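Local coordinates for molybdate-binding protein MolA (Haemophilus influenzae, PDB 3PSH) that binds molybdate and tungstate, but not sulfate or phosphate, in the periplasm and serves the low-affinity molybdate importer MolBCA as its solute-binding subunit, at residues M188-L193 with K220-V225; N234-L239 with N259-K264; L286-V291 with K309-Y314. One frame throughout, in Å; residues are numbered along the deposited sequence.

Overall arrangement
The contacts follow in series along the chain: 188-193 with 220-225, then 234-239 with 259-264, then 286-291 with 309-314. Interactions 1 and 2 have centres 16 Å apart and touch where the end of strand 184-188 runs beside strand 237-240 of one parallel sheet: Ala-189 N lies 2.9 Å from Leu-239 O, a probable hydrogen bond. Interaction 1 also includes strand 222-224 of a small antiparallel sheet and lies beside the molybdate site, the Asn-190 side chain about 6 Å from the ion. Interaction 2 fixes a short helix beside strand 237-240. Interaction 3, its centre about 26 Å from either of the others, is helix packing away from the ligand.

Interaction 1 of 3, residues M188-L193 with K220-V225; sequences MANPDL and KGFKQV
Leu-193 and Val-225 meet through a backbone bond: Val-225 N donates to Leu-193 O over 2.8 Å, nearly straight at 173°. Val-225 CG2 lies 3.4 Å from that same oxygen. Leu-193 CB lies 3.3 Å from Val-225 O, and its CD2 4.0 Å from Val-225 CG2, the two side chains crossing at about a right angle. One residue back on each side, Gln-224 NE2 donates to Asp-192 O at 2.9 Å, approaching from above the carbonyl plane. Gln-224 CG is anti to the backbone N (chi1 -172°), and the chain then runs extended to its amide. Earlier in the loop, Asn-190 CB touches the edge of the Phe-222 ring, in its plane, at CE1 (3.9 Å), with amide and ring planes 66° apart.

The second shell places these groups. Strand 222-224 pairs antiparallel with strand 194-196, and Asn-190 ND2 bonds to Gln-241. Tyr-196 binds molybdate; the Asn-190 side chain is about 6 Å from the ion. The carbonyls of Asp-192 and Leu-193, in the loop leading into strand 194-196, each accept one N-H. Asn-190 and Phe-222, the latter edge-to-face, both touch Tyr-196, consistent with a second-shell role beside the anion site.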
loop_
_atom_site.group_PDB
_atom_site.type_symbol
_atom_site.label_atom_id
_atom_site.label_comp_id
_atom_site.label_asym_id
_atom_site.label_seq_id
_atom_site.Cartn_x
_atom_site.Cartn_y
_atom_site.Cartn_z
ATOM N N MET A 188 -7.452 -11.131 6.439
ATOM C CA MET A 188 -6.074 -10.880 6.069
ATOM C C MET A 188 -5.135 -11.327 7.221
ATOM O O MET A 188 -5.114 -10.719 8.256
ATOM C CB MET A 188 -5.952 -9.368 5.704
ATOM C CG MET A 188 -4.570 -8.941 5.498
ATOM S SD MET A 188 -3.620 -9.860 4.265
ATOM C CE MET A 188 -4.479 -9.543 2.939
ATOM N N ALA A 189 -4.350 -12.336 6.981
ATOM C CA ALA A 189 -3.441 -12.857 8.056
ATOM C C ALA A 189 -1.996 -12.361 7.792
ATOM O O ALA A 189 -1.363 -12.728 6.820
ATOM C CB ALA A 189 -3.494 -14.433 8.033
ATOM N N ASN A 190 -1.557 -11.418 8.625
ATOM C CA ASN A 190 -0.182 -10.917 8.674
ATOM C C ASN A 190 0.606 -11.694 9.745
ATOM O O ASN A 190 -0.006 -12.438 10.545
ATOM C CB ASN A 190 -0.171 -9.396 8.926
ATOM C CG ASN A 190 -0.235 -8.618 7.652
ATOM O OD1 ASN A 190 -1.107 -8.824 6.832
ATOM N ND2 ASN A 190 0.738 -7.712 7.459
ATOM N N PRO A 191 1.940 -11.571 9.747
ATOM C CA PRO A 191 2.807 -12.320 10.702
ATOM C C PRO A 191 2.385 -12.112 12.124
ATOM O O PRO A 191 1.724 -11.102 12.511
ATOM C CB PRO A 191 4.196 -11.714 10.443
ATOM C CG PRO A 191 4.153 -11.456 8.986
ATOM C CD PRO A 191 2.753 -10.817 8.792
ATOM N N ASP A 192 2.629 -13.141 12.937
ATOM C CA ASP A 192 2.367 -12.979 14.378
ATOM C C ASP A 192 0.938 -12.529 14.801
ATOM O O ASP A 192 0.832 -11.580 15.572
ATOM C CB ASP A 192 3.450 -12.042 14.950
ATOM C CG ASP A 192 4.829 -12.609 14.721
ATOM O OD1 ASP A 192 5.017 -13.812 15.025
ATOM O OD2 ASP A 192 5.698 -11.890 14.175
ATOM N N LEU A 193 -0.112 -13.145 14.234
ATOM C CA LEU A 193 -1.541 -12.848 14.475
ATOM C C LEU A 193 -1.901 -11.359 14.280
ATOM O O LEU A 193 -2.798 -10.825 14.920
ATOM C CB LEU A 193 -2.089 -13.398 15.792
ATOM C CG LEU A 193 -2.701 -14.816 15.637
ATOM C CD1 LEU A 193 -2.603 -15.358 17.108
ATOM C CD2 LEU A 193 -4.132 -14.713 15.181
ATOM N N LYS A 220 -9.689 -1.833 15.060
ATOM C CA LYS A 220 -9.309 -0.559 14.451
ATOM C C LYS A 220 -7.893 -0.590 13.893
ATOM O O LYS A 220 -6.892 -0.719 14.647
ATOM C CB LYS A 220 -9.430 0.526 15.536
ATOM C CG LYS A 220 -9.279 1.962 14.955
ATOM C CD LYS A 220 -8.938 2.921 16.170
ATOM C CE LYS A 220 -8.974 4.364 15.649
ATOM N NZ LYS A 220 -8.942 5.400 16.689
ATOM N N GLY A 221 -7.809 -0.487 12.549
ATOM C CA GLY A 221 -6.505 -0.456 11.906
ATOM C C GLY A 221 -5.647 -1.660 12.184
ATOM O O GLY A 221 -6.135 -2.822 12.193
ATOM N N PHE A 222 -4.339 -1.479 12.251
ATOM C CA PHE A 222 -3.489 -2.643 12.178
ATOM C C PHE A 222 -3.236 -3.095 13.615
ATOM O O PHE A 222 -2.711 -2.338 14.456
ATOM C CB PHE A 222 -2.175 -2.383 11.416
ATOM C CG PHE A 222 -1.274 -3.630 11.392
ATOM C CD1 PHE A 222 -1.557 -4.727 10.543
ATOM C CD2 PHE A 222 -0.308 -3.798 12.435
ATOM C CE1 PHE A 222 -0.830 -5.889 10.606
ATOM C CE2 PHE A 222 0.428 -4.966 12.498
ATOM C CZ PHE A 222 0.177 -6.017 11.595
ATOM N N LYS A 223 -3.671 -4.325 13.968
ATOM C CA LYS A 223 -3.556 -4.794 15.372
ATOM C C LYS A 223 -3.174 -6.262 15.463
ATOM O O LYS A 223 -3.466 -7.015 14.507
ATOM C CB LYS A 223 -4.853 -4.589 16.172
ATOM C CG LYS A 223 -5.274 -3.119 16.373
ATOM C CD LYS A 223 -4.330 -2.383 17.315
ATOM C CE LYS A 223 -4.561 -0.854 17.202
ATOM N NZ LYS A 223 -5.947 -0.289 17.308
ATOM N N GLN A 224 -2.573 -6.674 16.591
ATOM C CA GLN A 224 -2.456 -8.105 16.928
ATOM C C GLN A 224 -3.750 -8.551 17.563
ATOM O O GLN A 224 -4.281 -7.862 18.474
ATOM C CB GLN A 224 -1.325 -8.359 17.948
ATOM C CG GLN A 224 -1.054 -9.889 18.160
ATOM C CD GLN A 224 0.209 -10.209 18.959
ATOM O OE1 GLN A 224 0.353 -9.755 20.095
ATOM N NE2 GLN A 224 1.112 -11.004 18.371
ATOM N N VAL A 225 -4.294 -9.662 17.046
ATOM C CA VAL A 225 -5.561 -10.211 17.558
ATOM C C VAL A 225 -5.228 -11.559 18.199
ATOM O O VAL A 225 -4.077 -12.053 18.088
ATOM C CB VAL A 225 -6.601 -10.286 16.393
ATOM C CG1 VAL A 225 -6.721 -8.810 15.752
ATOM C CG2 VAL A 225 -6.189 -11.227 15.293
#

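Interaction 2 of 3, residues N234-L239 with N259-K264; sequences NPAVIL and NIQALK
Asn-234 turns its amide across the start of helix 261-264, its side chain crossing that of Gln-261 at about a right angle. Its CG is anti to the backbone N (chi1 -165°), and OD1 accepts Gln-261 N at 2.8 Å. The N-H points at the oxygen almost straight, 173°, with the donor tilted 19° from the amide's carbonyl plane. The same OD1 lies 3.4 Å from Ile-260 CA. A second backbone N-H of the helix start is taken by the next residue: Ala-262 N donates to Pro-235 O at 2.9 Å, in the carbonyl plane though more bent. Two consecutive amides at the helix N-terminus, where Ile-260 holds the N-cap position, thus find acceptors on the chain that follows helix 227-233.

That chain leads into strand 237-240, an inner strand of the parallel sheet in one lobe of this periplasmic binding protein; its backbone bonds to strand 184-188 on one side and to Phe-269 of strand 268-270 on the other. Strands 237-240 and 268-270 are parallel neighbours joined through helices 247-252 and 261-264, a beta-alpha-beta crossover, and the start of the second helix packs at the entry to the first strand.

Next to these bonds the contact is apolar. Ala-262 CB lies 3.3 Å from Ala-236 O and meets Ile-238 CG1 at 3.8 Å. The other end of that isoleucine, CD1, comes against Leu-263 CD2 at 3.7 Å, the two side chains crossing obliquely. Ile-260 CG2 lies against Pro-235, 4.0 Å from its CG. The extended Gln-261 chain brings CD to 3.7 Å from Ala-236 CA. Ile-238 and Leu-263 both pack on Ile-251 of helix 247-252, while Ile-260 rests on Val-230 and Leu-231 of helix 227-233.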
loop_
_atom_site.group_PDB
_atom_site.type_symbol
_atom_site.label_atom_id
_atom_site.label_comp_id
_atom_site.label_asym_id
_atom_site.label_seq_id
_atom_site.Cartn_x
_atom_site.Cartn_y
_atom_site.Cartn_z
ATOM N N ASN A 234 -14.379 -16.906 11.895
ATOM C CA ASN A 234 -14.560 -18.033 10.996
ATOM C C ASN A 234 -14.621 -17.641 9.470
ATOM O O ASN A 234 -15.610 -17.851 8.741
ATOM C CB ASN A 234 -15.791 -18.929 11.415
ATOM C CG ASN A 234 -15.715 -20.243 10.689
ATOM O OD1 ASN A 234 -14.595 -20.737 10.471
ATOM N ND2 ASN A 234 -16.870 -20.807 10.289
ATOM N N PRO A 235 -13.563 -17.004 8.963
ATOM C CA PRO A 235 -13.644 -16.510 7.625
ATOM C C PRO A 235 -13.701 -17.639 6.631
ATOM O O PRO A 235 -13.071 -18.711 6.867
ATOM C CB PRO A 235 -12.286 -15.804 7.417
ATOM C CG PRO A 235 -11.323 -16.453 8.561
ATOM C CD PRO A 235 -12.319 -16.575 9.672
ATOM N N ALA A 236 -14.411 -17.370 5.505
ATOM C CA ALA A 236 -14.498 -18.327 4.370
ATOM C C ALA A 236 -13.204 -18.442 3.549
ATOM O O ALA A 236 -12.830 -19.499 2.967
ATOM C CB ALA A 236 -15.656 -17.911 3.406
ATOM N N VAL A 237 -12.450 -17.328 3.566
ATOM C CA VAL A 237 -11.261 -17.167 2.712
ATOM C C VAL A 237 -10.204 -16.463 3.601
ATOM O O VAL A 237 -10.524 -15.498 4.281
ATOM C CB VAL A 237 -11.570 -16.314 1.541
ATOM C CG1 VAL A 237 -10.283 -16.083 0.772
ATOM C CG2 VAL A 237 -12.522 -17.016 0.548
ATOM N N ILE A 238 -8.992 -16.958 3.564
ATOM C CA ILE A 238 -7.839 -16.275 4.209
ATOM C C ILE A 238 -6.865 -15.829 3.159
ATOM O O ILE A 238 -6.543 -16.568 2.259
ATOM C CB ILE A 238 -7.173 -17.090 5.350
ATOM C CG1 ILE A 238 -8.067 -17.207 6.549
ATOM C CG2 ILE A 238 -5.804 -16.536 5.812
ATOM C CD1 ILE A 238 -7.557 -18.397 7.544
ATOM N N LEU A 239 -6.433 -14.548 3.242
ATOM C CA LEU A 239 -5.493 -13.972 2.290
ATOM C C LEU A 239 -4.226 -13.635 3.062
ATOM O O LEU A 239 -4.290 -13.340 4.285
ATOM C CB LEU A 239 -6.076 -12.699 1.608
ATOM C CG LEU A 239 -7.417 -13.060 0.823
ATOM C CD1 LEU A 239 -7.982 -11.808 0.339
ATOM C CD2 LEU A 239 -7.070 -14.020 -0.445
ATOM N N ASN A 259 -9.903 -25.877 12.001
ATOM C CA ASN A 259 -11.359 -25.890 11.961
ATOM C C ASN A 259 -11.951 -24.605 11.378
ATOM O O ASN A 259 -13.126 -24.545 11.069
ATOM C CB ASN A 259 -11.989 -26.099 13.336
ATOM C CG ASN A 259 -11.854 -27.525 13.822
ATOM O OD1 ASN A 259 -11.895 -27.733 15.014
ATOM N ND2 ASN A 259 -11.704 -28.507 12.915
ATOM N N ILE A 260 -11.146 -23.561 11.239
ATOM C CA ILE A 260 -11.630 -22.468 10.417
ATOM C C ILE A 260 -12.095 -22.874 8.996
ATOM O O ILE A 260 -11.464 -23.615 8.234
ATOM C CB ILE A 260 -10.535 -21.363 10.351
ATOM C CG1 ILE A 260 -10.269 -20.818 11.746
ATOM C CG2 ILE A 260 -10.952 -20.331 9.388
ATOM C CD1 ILE A 260 -8.932 -20.053 11.646
ATOM N N GLN A 261 -13.239 -22.304 8.631
ATOM C CA GLN A 261 -13.862 -22.561 7.338
ATOM C C GLN A 261 -12.863 -22.437 6.183
ATOM O O GLN A 261 -12.717 -23.353 5.398
ATOM C CB GLN A 261 -15.110 -21.697 7.136
ATOM C CG GLN A 261 -15.976 -21.946 5.838
ATOM C CD GLN A 261 -16.971 -20.742 5.553
ATOM O OE1 GLN A 261 -17.120 -19.747 6.389
ATOM N NE2 GLN A 261 -17.613 -20.784 4.333
ATOM N N ALA A 262 -12.084 -21.350 6.078
ATOM C CA ALA A 262 -11.092 -21.331 4.994
ATOM C C ALA A 262 -10.069 -22.505 5.002
ATOM O O ALA A 262 -9.582 -22.885 3.950
ATOM C CB ALA A 262 -10.296 -19.925 4.997
ATOM N N LEU A 263 -9.626 -22.929 6.172
ATOM C CA LEU A 263 -8.685 -24.077 6.235
ATOM C C LEU A 263 -9.342 -25.350 5.601
ATOM O O LEU A 263 -8.727 -26.019 4.692
ATOM C CB LEU A 263 -8.193 -24.296 7.656
ATOM C CG LEU A 263 -6.889 -23.517 8.009
ATOM C CD1 LEU A 263 -5.724 -23.814 7.029
ATOM C CD2 LEU A 263 -7.125 -22.004 8.046
ATOM N N LYS A 264 -10.520 -25.643 6.191
ATOM C CA LYS A 264 -11.330 -26.838 5.815
ATOM C C LYS A 264 -11.513 -26.852 4.292
ATOM O O LYS A 264 -11.527 -27.966 3.681
ATOM C CB LYS A 264 -12.723 -26.862 6.482
ATOM C CG LYS A 264 -12.670 -27.158 7.991
ATOM C CD LYS A 264 -13.967 -26.551 8.566
ATOM C CE LYS A 264 -14.562 -27.362 9.674
ATOM N NZ LYS A 264 -15.638 -26.607 10.396
#

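Interaction 3 of 3, residues L286-V291 with K309-Y314; sequences LALGEV and KMVNDY
Ala-287 opens the contact with its CB 4.0 Å from Tyr-314 CE1, an approach oblique to the ring. Leu-288 has the largest share, 100 Å² of the 273 Å² buried, and places both branches against the partner helix. CG stands anti to the carbonyl carbon (chi1 -50°), and chi2 (177°) sets CD1 anti to CA. CD1 thereby reaches the root of the tyrosine side chain, 3.6 Å from Tyr-314 CG, while also lying 4.2 Å from Val-311 CG2. CD2 points instead at the helix backbone, 3.7 Å from Met-310 O, and meets Met-310 CB at 4.1 Å. Leu-288 thus inserts its two methyls between Met-310, Val-311 and Tyr-314, positions i, i+1 and i+4 of helix 307-319. At the far end Val-291 CG1 lies 4.4 Å from Met-310 SD, a looser apolar touch.

No hydrogen bond crosses between the two segments, whose axes approach to 10.1 Å and run nearly antiparallel, with 159° between their directions. The polar ends nearby have partners elsewhere: Tyr-314 OH bonds to Gln-34, and Glu-290 forms a salt bridge with Arg-168. Helix 283-297 packs on helix 307-319 and also touches helix 201-208 through Leu-286 and Glu-290, while Leu-286 and Tyr-314 both pack on helix 154-165.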
loop_
_atom_site.group_PDB
_atom_site.type_symbol
_atom_site.label_atom_id
_atom_site.label_comp_id
_atom_site.label_asym_id
_atom_site.label_seq_id
_atom_site.Cartn_x
_atom_site.Cartn_y
_atom_site.Cartn_z
ATOM N N LEU A 286 -5.181 -1.268 -6.748
ATOM C CA LEU A 286 -6.530 -0.963 -7.393
ATOM C C LEU A 286 -6.637 -1.598 -8.756
ATOM O O LEU A 286 -7.532 -2.445 -9.032
ATOM C CB LEU A 286 -6.775 0.581 -7.525
ATOM C CG LEU A 286 -7.164 1.106 -6.115
ATOM C CD1 LEU A 286 -6.095 1.146 -4.957
ATOM C CD2 LEU A 286 -7.763 2.545 -6.297
ATOM N N ALA A 287 -5.679 -1.250 -9.633
ATOM C CA ALA A 287 -5.831 -1.544 -11.039
ATOM C C ALA A 287 -5.839 -3.099 -11.296
ATOM O O ALA A 287 -6.707 -3.677 -12.032
ATOM C CB ALA A 287 -4.754 -0.850 -11.792
ATOM N N LEU A 288 -4.863 -3.767 -10.703
ATOM C CA LEU A 288 -4.668 -5.169 -10.925
ATOM C C LEU A 288 -5.165 -6.032 -9.725
ATOM O O LEU A 288 -5.727 -7.147 -9.890
ATOM C CB LEU A 288 -3.133 -5.410 -11.206
ATOM C CG LEU A 288 -2.505 -4.500 -12.282
ATOM C CD1 LEU A 288 -0.973 -4.808 -12.373
ATOM C CD2 LEU A 288 -3.150 -4.740 -13.665
ATOM N N GLY A 289 -4.835 -5.606 -8.513
ATOM C CA GLY A 289 -5.117 -6.406 -7.375
ATOM C C GLY A 289 -6.623 -6.666 -7.214
ATOM O O GLY A 289 -6.988 -7.790 -6.889
ATOM N N GLU A 290 -7.455 -5.627 -7.279
ATOM C CA GLU A 290 -8.892 -5.826 -7.070
ATOM C C GLU A 290 -9.478 -6.720 -8.171
ATOM O O GLU A 290 -10.342 -7.559 -7.914
ATOM C CB GLU A 290 -9.623 -4.494 -7.088
ATOM C CG GLU A 290 -9.230 -3.696 -5.840
ATOM C CD GLU A 290 -9.921 -2.314 -5.761
ATOM O OE1 GLU A 290 -10.707 -1.922 -6.656
ATOM O OE2 GLU A 290 -9.552 -1.540 -4.773
ATOM N N VAL A 291 -8.915 -6.631 -9.367
ATOM C CA VAL A 291 -9.395 -7.491 -10.507
ATOM C C VAL A 291 -8.938 -8.951 -10.183
ATOM O O VAL A 291 -9.762 -9.898 -10.287
ATOM C CB VAL A 291 -8.884 -7.018 -11.895
ATOM C CG1 VAL A 291 -9.371 -7.977 -12.999
ATOM C CG2 VAL A 291 -9.354 -5.544 -12.181
ATOM N N LYS A 309 -2.685 -10.069 -19.340
ATOM C CA LYS A 309 -2.317 -8.967 -20.290
ATOM C C LYS A 309 -2.406 -7.639 -19.558
ATOM O O LYS A 309 -1.612 -6.690 -19.801
ATOM C CB LYS A 309 -3.235 -8.984 -21.542
ATOM C CG LYS A 309 -3.152 -7.843 -22.541
ATOM C CD LYS A 309 -3.885 -8.225 -23.885
ATOM C CE LYS A 309 -3.778 -7.091 -24.953
ATOM N NZ LYS A 309 -4.033 -5.727 -24.367
ATOM N N MET A 310 -3.422 -7.538 -18.691
ATOM C CA MET A 310 -3.621 -6.294 -17.985
ATOM C C MET A 310 -2.330 -6.108 -17.171
ATOM O O MET A 310 -1.770 -4.979 -17.099
ATOM C CB MET A 310 -4.848 -6.345 -17.080
ATOM C CG MET A 310 -6.107 -5.986 -17.814
ATOM S SD MET A 310 -7.420 -6.144 -16.504
ATOM C CE MET A 310 -8.854 -5.673 -17.540
ATOM N N VAL A 311 -1.873 -7.181 -16.527
ATOM C CA VAL A 311 -0.691 -7.081 -15.625
ATOM C C VAL A 311 0.597 -6.792 -16.386
ATOM O O VAL A 311 1.429 -5.909 -15.985
ATOM C CB VAL A 311 -0.536 -8.390 -14.804
ATOM C CG1 VAL A 311 0.848 -8.385 -14.044
ATOM C CG2 VAL A 311 -1.680 -8.633 -13.827
ATOM N N ASN A 312 0.731 -7.483 -17.516
ATOM C CA ASN A 312 1.893 -7.226 -18.384
ATOM C C ASN A 312 1.982 -5.775 -18.884
ATOM O O ASN A 312 3.078 -5.149 -18.759
ATOM C CB ASN A 312 1.927 -8.115 -19.605
ATOM C CG ASN A 312 3.223 -7.900 -20.409
ATOM O OD1 ASN A 312 4.325 -8.155 -19.875
ATOM N ND2 ASN A 312 3.110 -7.379 -21.653
ATOM N N ASP A 313 0.864 -5.242 -19.401
ATOM C CA ASP A 313 0.829 -3.895 -19.957
ATOM C C ASP A 313 1.234 -2.847 -18.836
ATOM O O ASP A 313 1.976 -1.891 -19.065
ATOM C CB ASP A 313 -0.585 -3.533 -20.470
ATOM C CG ASP A 313 -0.961 -4.295 -21.744
ATOM O OD1 ASP A 313 -0.017 -4.813 -22.377
ATOM O OD2 ASP A 313 -2.210 -4.405 -21.980
ATOM N N TYR A 314 0.699 -3.105 -17.632
ATOM C CA TYR A 314 0.918 -2.260 -16.477
ATOM C C TYR A 314 2.405 -2.341 -16.045
ATOM O O TYR A 314 3.038 -1.254 -15.792
ATOM C CB TYR A 314 -0.004 -2.697 -15.296
ATOM C CG TYR A 314 0.033 -1.725 -14.043
ATOM C CD1 TYR A 314 -1.003 -0.881 -13.816
ATOM C CD2 TYR A 314 1.163 -1.654 -13.263
ATOM C CE1 TYR A 314 -0.970 0.058 -12.691
ATOM C CE2 TYR A 314 1.223 -0.851 -12.142
ATOM C CZ TYR A 314 0.157 0.071 -11.868
ATOM O OH TYR A 314 0.211 0.985 -10.797
#